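Local structure of proteolytically activated form of PPO4 Tyrosinase (Agaricus bisporus var. bisporus H97, 4OUA) at residues Cys79-Gln83 / Pro305-Ser310; Val84-Thr88 / Trp300-Gly304; Asp252-Phe256 / His265-Ala269. The protein catalyses the copper-dependent hydroxylation of monophenols and the oxidation of o-diphenols to o-quinones, the initial step of melanin synthesis. All blocks are in the same frame, centred on the assembly; numbering follows the deposited sequence.

Contact 1 (Cys79-Gln83 / Pro305-Ser310). With CU1 (copper (I) ion), chain C.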
# COMPACT_ATOMS: atom_id res chain seq x y z
N CYS A 79 10.50 -1.29 6.48
CA CYS A 79 9.45 -2.29 6.33
C CYS A 79 9.79 -3.59 7.04
O CYS A 79 10.93 -4.06 7.02
CB CYS A 79 9.18 -2.58 4.84
SG CYS A 79 10.52 -3.42 3.97
N THR A 80 8.78 -4.16 7.69
CA THR A 80 8.94 -5.40 8.43
C THR A 80 8.48 -6.59 7.59
O THR A 80 7.31 -6.68 7.23
CB THR A 80 8.15 -5.37 9.75
OG1 THR A 80 6.76 -5.17 9.46
CG2 THR A 80 8.65 -4.24 10.63
N HIS A 81 9.40 -7.49 7.29
CA HIS A 81 9.11 -8.63 6.43
C HIS A 81 9.60 -9.92 7.07
O HIS A 81 10.64 -9.93 7.73
CB HIS A 81 9.73 -8.43 5.05
CG HIS A 81 9.39 -7.12 4.41
ND1 HIS A 81 10.29 -6.09 4.31
CD2 HIS A 81 8.24 -6.67 3.86
CE1 HIS A 81 9.72 -5.06 3.71
NE2 HIS A 81 8.47 -5.39 3.43
N SER A 82 8.85 -11.00 6.88
CA SER A 82 9.19 -12.30 7.44
C SER A 82 9.07 -12.30 8.97
O SER A 82 9.67 -13.14 9.64
CB SER A 82 10.60 -12.72 7.02
OG SER A 82 10.74 -12.68 5.61
N GLN A 83 8.30 -11.37 9.50
CA GLN A 83 8.12 -11.26 10.94
C GLN A 83 6.67 -10.96 11.31
O GLN A 83 5.87 -10.58 10.46
CB GLN A 83 9.04 -10.17 11.51
CG GLN A 83 9.10 -8.91 10.67
CD GLN A 83 9.56 -7.71 11.47
OE1 GLN A 83 9.07 -7.46 12.57
NE2 GLN A 83 10.51 -6.97 10.92
N PRO A 305 10.60 -13.25 16.63
CA PRO A 305 11.92 -12.63 16.43
C PRO A 305 12.04 -11.85 15.12
O PRO A 305 11.32 -12.13 14.16
CB PRO A 305 12.86 -13.84 16.42
CG PRO A 305 12.03 -14.93 15.83
CD PRO A 305 10.62 -14.69 16.30
N GLU A 306 12.95 -10.89 15.10
CA GLU A 306 13.28 -10.16 13.88
C GLU A 306 14.34 -10.92 13.09
O GLU A 306 15.53 -10.85 13.40
CB GLU A 306 13.78 -8.75 14.20
CG GLU A 306 14.35 -7.99 13.00
CD GLU A 306 13.28 -7.45 12.07
OE1 GLU A 306 13.37 -7.68 10.85
OE2 GLU A 306 12.35 -6.78 12.57
N ARG A 307 13.91 -11.64 12.06
CA ARG A 307 14.81 -12.51 11.32
C ARG A 307 15.57 -11.79 10.21
O ARG A 307 16.79 -11.90 10.11
CB ARG A 307 14.04 -13.70 10.74
CG ARG A 307 13.77 -14.79 11.78
CD ARG A 307 12.79 -15.84 11.27
NE ARG A 307 11.40 -15.39 11.37
CZ ARG A 307 10.35 -16.17 11.12
NH1 ARG A 307 10.53 -17.44 10.77
NH2 ARG A 307 9.12 -15.68 11.23
N GLU A 308 14.86 -11.04 9.37
CA GLU A 308 15.51 -10.31 8.28
C GLU A 308 16.31 -9.12 8.80
O GLU A 308 17.49 -8.97 8.49
CB GLU A 308 14.47 -9.83 7.26
CG GLU A 308 13.85 -10.93 6.42
CD GLU A 308 13.29 -10.41 5.11
OE1 GLU A 308 13.66 -9.29 4.71
OE2 GLU A 308 12.48 -11.13 4.49
N GLY A 309 15.65 -8.27 9.58
CA GLY A 309 16.28 -7.07 10.11
C GLY A 309 15.79 -5.82 9.40
O GLY A 309 15.79 -5.76 8.17
N SER A 310 15.36 -4.83 10.17
CA SER A 310 14.88 -3.57 9.62
C SER A 310 15.41 -2.42 10.46
O SER A 310 15.98 -2.65 11.53
CB SER A 310 13.36 -3.54 9.56
OG SER A 310 12.80 -3.54 10.86
CU CU1 C . 6.93 -4.05 2.93
O HOH W 1 6.68 -5.31 0.88
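Ser82 and Glu308 make the clearest polar contact between the loops 79-83 and 305-310. Ser82 OG donates to Glu308 OE2 at 2.6 Å, arriving on the anti side of that oxygen and 28° out of the carboxylate plane. The serine hydroxyl lies beside its own backbone N (chi1 -54°), which brings OG within bonding distance of OE2. His235 NE2 is also hydrogen-bonded to Ser82 OG, and Glu247 OE1 holds Ser82 N, so Ser82 is held by residues beyond its partner loop as well. On its way to OE2, the extended Glu308 chain runs past the preceding carbonyl, with Glu308 CG 3.6 Å from His81 O. The guanidinium of Arg307 approaches the next carbonyl obliquely, with NH2 3.0 Å from Ser82 O. Further along, the Gln83 amide and the Glu306 carboxylate cross with their planes 81° apart; Gln83 NE2 is the amide atom nearest the carboxylate, 2.5 Å from Glu306 OE2. Within its own loop, Glu306 OE1 accepts from Gly309 N at 2.7 Å, also on the anti side. Ser310 extends the contact to the other end, its CB resting 3.6 Å from Cys79 O. Beyond this point the loop becomes part of the copper site. The imidazole of His81 is joined through CE1 to Cys79 SG by a covalent bond of 1.8 Å, the Cys-His thioether known from fungal tyrosinases. His81 NE2 binds copper at 2.1 Å, and His56 and His90 complete the histidine triad. The chemistry therefore divides in two. The thioether limits how the ligand ring can turn, while one settled hydrogen bond, Ser82 to Glu308, joins the loops, with the charged side chains of Arg307 and Glu306 lying close to Ser82 O and the Gln83 amide.

Contact 2 (Val84-Thr88 / Trp300-Gly304)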
# COMPACT_ATOMS: atom_id res chain seq x y z
N VAL A 84 6.35 -11.12 12.59
CA VAL A 84 4.97 -11.01 13.07
C VAL A 84 4.37 -9.62 12.89
O VAL A 84 3.15 -9.46 12.94
CB VAL A 84 4.87 -11.38 14.57
CG1 VAL A 84 5.09 -12.87 14.76
CG2 VAL A 84 5.88 -10.57 15.38
N LEU A 85 5.21 -8.62 12.66
CA LEU A 85 4.75 -7.24 12.59
C LEU A 85 4.39 -6.80 11.17
O LEU A 85 4.00 -5.65 10.96
CB LEU A 85 5.80 -6.29 13.16
CG LEU A 85 6.09 -6.41 14.66
CD1 LEU A 85 7.02 -5.30 15.11
CD2 LEU A 85 4.78 -6.38 15.45
N PHE A 86 4.52 -7.71 10.21
CA PHE A 86 4.30 -7.38 8.81
C PHE A 86 2.95 -6.70 8.56
O PHE A 86 2.90 -5.62 7.98
CB PHE A 86 4.41 -8.63 7.93
CG PHE A 86 3.98 -8.41 6.51
CD1 PHE A 86 4.83 -7.79 5.60
CD2 PHE A 86 2.72 -8.80 6.08
CE1 PHE A 86 4.43 -7.58 4.29
CE2 PHE A 86 2.32 -8.59 4.77
CZ PHE A 86 3.18 -7.98 3.88
N PRO A 87 1.85 -7.34 8.99
CA PRO A 87 0.52 -6.78 8.76
C PRO A 87 0.32 -5.40 9.39
O PRO A 87 -0.18 -4.50 8.72
CB PRO A 87 -0.41 -7.81 9.41
CG PRO A 87 0.37 -9.08 9.39
CD PRO A 87 1.79 -8.67 9.63
N THR A 88 0.71 -5.24 10.65
CA THR A 88 0.45 -4.00 11.37
C THR A 88 1.34 -2.85 10.90
O THR A 88 0.88 -1.71 10.81
CB THR A 88 0.64 -4.18 12.89
OG1 THR A 88 1.96 -4.66 13.17
CG2 THR A 88 -0.37 -5.16 13.45
N TRP A 300 -4.77 -11.59 17.23
CA TRP A 300 -3.91 -10.48 16.82
C TRP A 300 -2.43 -10.84 16.94
O TRP A 300 -2.07 -12.02 16.93
CB TRP A 300 -4.23 -9.23 17.63
CG TRP A 300 -3.90 -7.94 16.93
CD1 TRP A 300 -3.10 -6.94 17.38
CD2 TRP A 300 -4.36 -7.53 15.63
NE1 TRP A 300 -3.03 -5.92 16.46
CE2 TRP A 300 -3.79 -6.26 15.37
CE3 TRP A 300 -5.19 -8.10 14.67
CZ2 TRP A 300 -4.04 -5.56 14.19
CZ3 TRP A 300 -5.43 -7.41 13.50
CH2 TRP A 300 -4.86 -6.15 13.27
N VAL A 301 -1.58 -9.83 17.06
CA VAL A 301 -0.14 -10.02 17.06
C VAL A 301 0.36 -10.90 18.20
O VAL A 301 -0.01 -10.71 19.36
CB VAL A 301 0.60 -8.66 17.15
CG1 VAL A 301 2.11 -8.87 17.08
CG2 VAL A 301 0.13 -7.73 16.05
N THR A 302 1.21 -11.87 17.86
CA THR A 302 1.88 -12.70 18.85
C THR A 302 3.38 -12.45 18.79
O THR A 302 3.88 -11.83 17.85
CB THR A 302 1.60 -14.20 18.65
OG1 THR A 302 2.24 -14.65 17.45
CG2 THR A 302 0.10 -14.45 18.56
N GLN A 303 4.11 -12.93 19.79
CA GLN A 303 5.54 -12.69 19.89
C GLN A 303 6.33 -13.43 18.82
O GLN A 303 5.96 -14.53 18.41
CB GLN A 303 6.05 -13.08 21.28
CG GLN A 303 7.55 -13.03 21.42
CD GLN A 303 8.00 -13.23 22.85
OE1 GLN A 303 7.29 -12.88 23.79
NE2 GLN A 303 9.19 -13.80 23.03
N GLY A 304 7.43 -12.82 18.37
CA GLY A 304 8.28 -13.40 17.34
C GLY A 304 9.55 -12.60 17.15
O GLY A 304 9.59 -11.41 17.46
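Val84 faces Thr302 and Gly304, and Val301 turns one methyl to Leu85 and the other to Thr88. The evidence for the first contact is the spread of Val84 over one carbonyl: CG2 lies 3.4 Å and CG1 3.5 Å from Thr302 O, so the isopropyl group straddles that oxygen. With CG1 beside the backbone N (chi1 -70°), both methyls are turned to the other segment. Backbone N of Gly304 lies 4.1 Å from Val84 CG2, and glycine keeps the chain close here because it brings no side chain toward the valine. Cut back to an alanine, the side chain of Val84 would probably leave a gap over Thr302 O and beside Gly304, where both methyls now pack. Val301 is fully staggered, CG1 opposite its backbone N (chi1 -177°), and this splits its methyls between two partners: CG1 reaches Leu85 CD2 at 4.0 Å, and CG2 reaches Thr88 CG2 at 3.7 Å. That threonine methyl, Thr88 CG2, also meets the indole of Trp300 obliquely, 3.8 Å from CZ2, and so touches both valine and tryptophan. The polar side of Thr88 is used differently, since its OG1 is hydrogen-bonded to Ser338 OG, while Ser338 O takes the indole NE1 of Trp300. Trp229 borders the contact as well, its NE1 bonding to Val84 O and its ring meeting that of Trp300. A loop whose Val301 and Trp300 supply apolar contacts thus packs against the start of helix 86-109 and the two residues leading into it. That helix carries the copper ligand His90, whose ND1 bonds to Phe86 O, and it belongs to the helical bundle that houses the dicopper centre in tyrosinases.

Contact 3 (Asp252-Phe256 / His265-Ala269). With CU1 (copper (I) ion), chain D.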
# COMPACT_ATOMS: atom_id res chain seq x y z
N ASP A 252 3.43 -12.64 -4.25
CA ASP A 252 3.16 -12.99 -5.65
C ASP A 252 2.87 -11.76 -6.51
O ASP A 252 3.20 -11.74 -7.70
CB ASP A 252 1.99 -13.97 -5.74
CG ASP A 252 2.35 -15.35 -5.21
OD1 ASP A 252 3.21 -15.45 -4.31
OD2 ASP A 252 1.76 -16.35 -5.70
N ILE A 253 2.26 -10.75 -5.92
CA ILE A 253 1.90 -9.55 -6.67
C ILE A 253 3.13 -8.70 -6.99
O ILE A 253 3.19 -8.05 -8.03
CB ILE A 253 0.87 -8.69 -5.92
CG1 ILE A 253 -0.36 -9.52 -5.57
CG2 ILE A 253 0.48 -7.48 -6.76
CD1 ILE A 253 -1.05 -10.12 -6.77
N HIS A 254 4.09 -8.70 -6.10
CA HIS A 254 5.35 -7.99 -6.34
C HIS A 254 6.13 -8.67 -7.45
O HIS A 254 6.78 -8.01 -8.26
CB HIS A 254 6.19 -7.93 -5.06
CG HIS A 254 5.72 -6.90 -4.08
ND1 HIS A 254 5.87 -5.55 -4.29
CD2 HIS A 254 5.11 -7.03 -2.88
CE1 HIS A 254 5.37 -4.89 -3.26
NE2 HIS A 254 4.90 -5.76 -2.39
N GLY A 255 6.07 -10.00 -7.50
CA GLY A 255 6.74 -10.77 -8.53
C GLY A 255 6.12 -10.58 -9.90
O GLY A 255 6.83 -10.39 -10.89
N PHE A 256 4.79 -10.62 -9.96
CA PHE A 256 4.07 -10.47 -11.22
C PHE A 256 4.39 -9.14 -11.90
O PHE A 256 4.58 -9.09 -13.11
CB PHE A 256 2.56 -10.57 -11.00
CG PHE A 256 2.10 -11.93 -10.55
CD1 PHE A 256 2.92 -13.04 -10.69
CD2 PHE A 256 0.84 -12.10 -10.00
CE1 PHE A 256 2.49 -14.29 -10.29
CE2 PHE A 256 0.41 -13.35 -9.59
CZ PHE A 256 1.24 -14.44 -9.73
N HIS A 265 11.42 -2.88 -10.27
CA HIS A 265 11.33 -2.26 -8.95
C HIS A 265 10.40 -3.02 -8.00
O HIS A 265 10.74 -3.24 -6.84
CB HIS A 265 10.87 -0.81 -9.08
CG HIS A 265 11.90 0.10 -9.67
ND1 HIS A 265 12.14 0.19 -11.02
CD2 HIS A 265 12.77 0.97 -9.08
CE1 HIS A 265 13.10 1.07 -11.24
NE2 HIS A 265 13.50 1.55 -10.08
N MET A 266 9.23 -3.41 -8.49
CA MET A 266 8.23 -4.07 -7.66
C MET A 266 8.70 -5.41 -7.09
O MET A 266 8.16 -5.88 -6.09
CB MET A 266 6.93 -4.28 -8.44
CG MET A 266 5.97 -3.10 -8.40
SD MET A 266 5.28 -2.83 -6.75
CE MET A 266 4.24 -4.27 -6.56
N THR A 267 9.70 -6.02 -7.72
CA THR A 267 10.18 -7.32 -7.26
C THR A 267 11.46 -7.19 -6.43
O THR A 267 12.20 -8.16 -6.27
CB THR A 267 10.45 -8.27 -8.45
OG1 THR A 267 10.80 -9.56 -7.95
CG2 THR A 267 11.58 -7.73 -9.31
N HIS A 268 11.70 -5.99 -5.91
CA HIS A 268 12.85 -5.74 -5.06
C HIS A 268 12.43 -4.87 -3.88
O HIS A 268 12.03 -3.72 -4.05
CB HIS A 268 13.97 -5.06 -5.86
CG HIS A 268 15.32 -5.17 -5.22
ND1 HIS A 268 15.60 -4.66 -3.97
CD2 HIS A 268 16.47 -5.73 -5.66
CE1 HIS A 268 16.86 -4.91 -3.66
NE2 HIS A 268 17.41 -5.55 -4.68
N ALA A 269 12.53 -5.43 -2.67
CA ALA A 269 12.03 -4.76 -1.47
C ALA A 269 12.67 -3.39 -1.24
O ALA A 269 12.10 -2.55 -0.54
CB ALA A 269 12.25 -5.65 -0.26
CU CU1 D . 4.83 -5.45 -0.43
O HOH W 1 6.68 -5.31 0.88
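Met266 O accepts a weak hydrogen bond from His254 ND1 at 2.9 Å, with an N-H...O angle of 124°; the carbonyl oxygen lies at the ring's edge, near its plane. This is the second copper position of the tyrosinase type 3 dicopper site: His254, on helix 246-258, binds the metal through NE2 at 2.0 Å, together with His250 and His282. Copper takes NE2 and the carbonyl, more weakly, ND1, which would limit how the ring can turn. His254 also probably binds substrate. The acceptor sits in a type I beta turn from His265 to His268, closed by His268 N to His265 O. Met266 bends at both chi2 (-67°) and chi3, bringing CE and SD near ND1, and crosses the histidine at about a right angle. Its SD makes an oblique sulfur-aromatic contact with the imidazole. Ile277 and Phe278 of helix 277-295 touch the same methionine. Just after the turn, Ala269 O accepts from His56 ND1, a ligand of the other copper. On the backbone side of the histidine, Thr267 CB rests 3.7 Å from His254 O.

All three contacts are largely buried, though contact 1 has the exposed Glu308 and contact 2 the exposed Gln303 at their margins. Contacts 1 and 2 are neighbours, centres about 10 Å apart: residues 79-83 run directly into 84-88, residues 300-304 into 305-310, and Thr80 O packs on Phe86 CD1. Their chemistry nevertheless diverges, being charged and polar in contact 1 and almost wholly apolar in contact 2. Contact 3 stands apart, its centre about 17 Å from that of contact 1, and joins a helix to a nearby turn within the central domain. Contacts 1 and 3 each hold one copper ligand, and a single water bound to both metals links them.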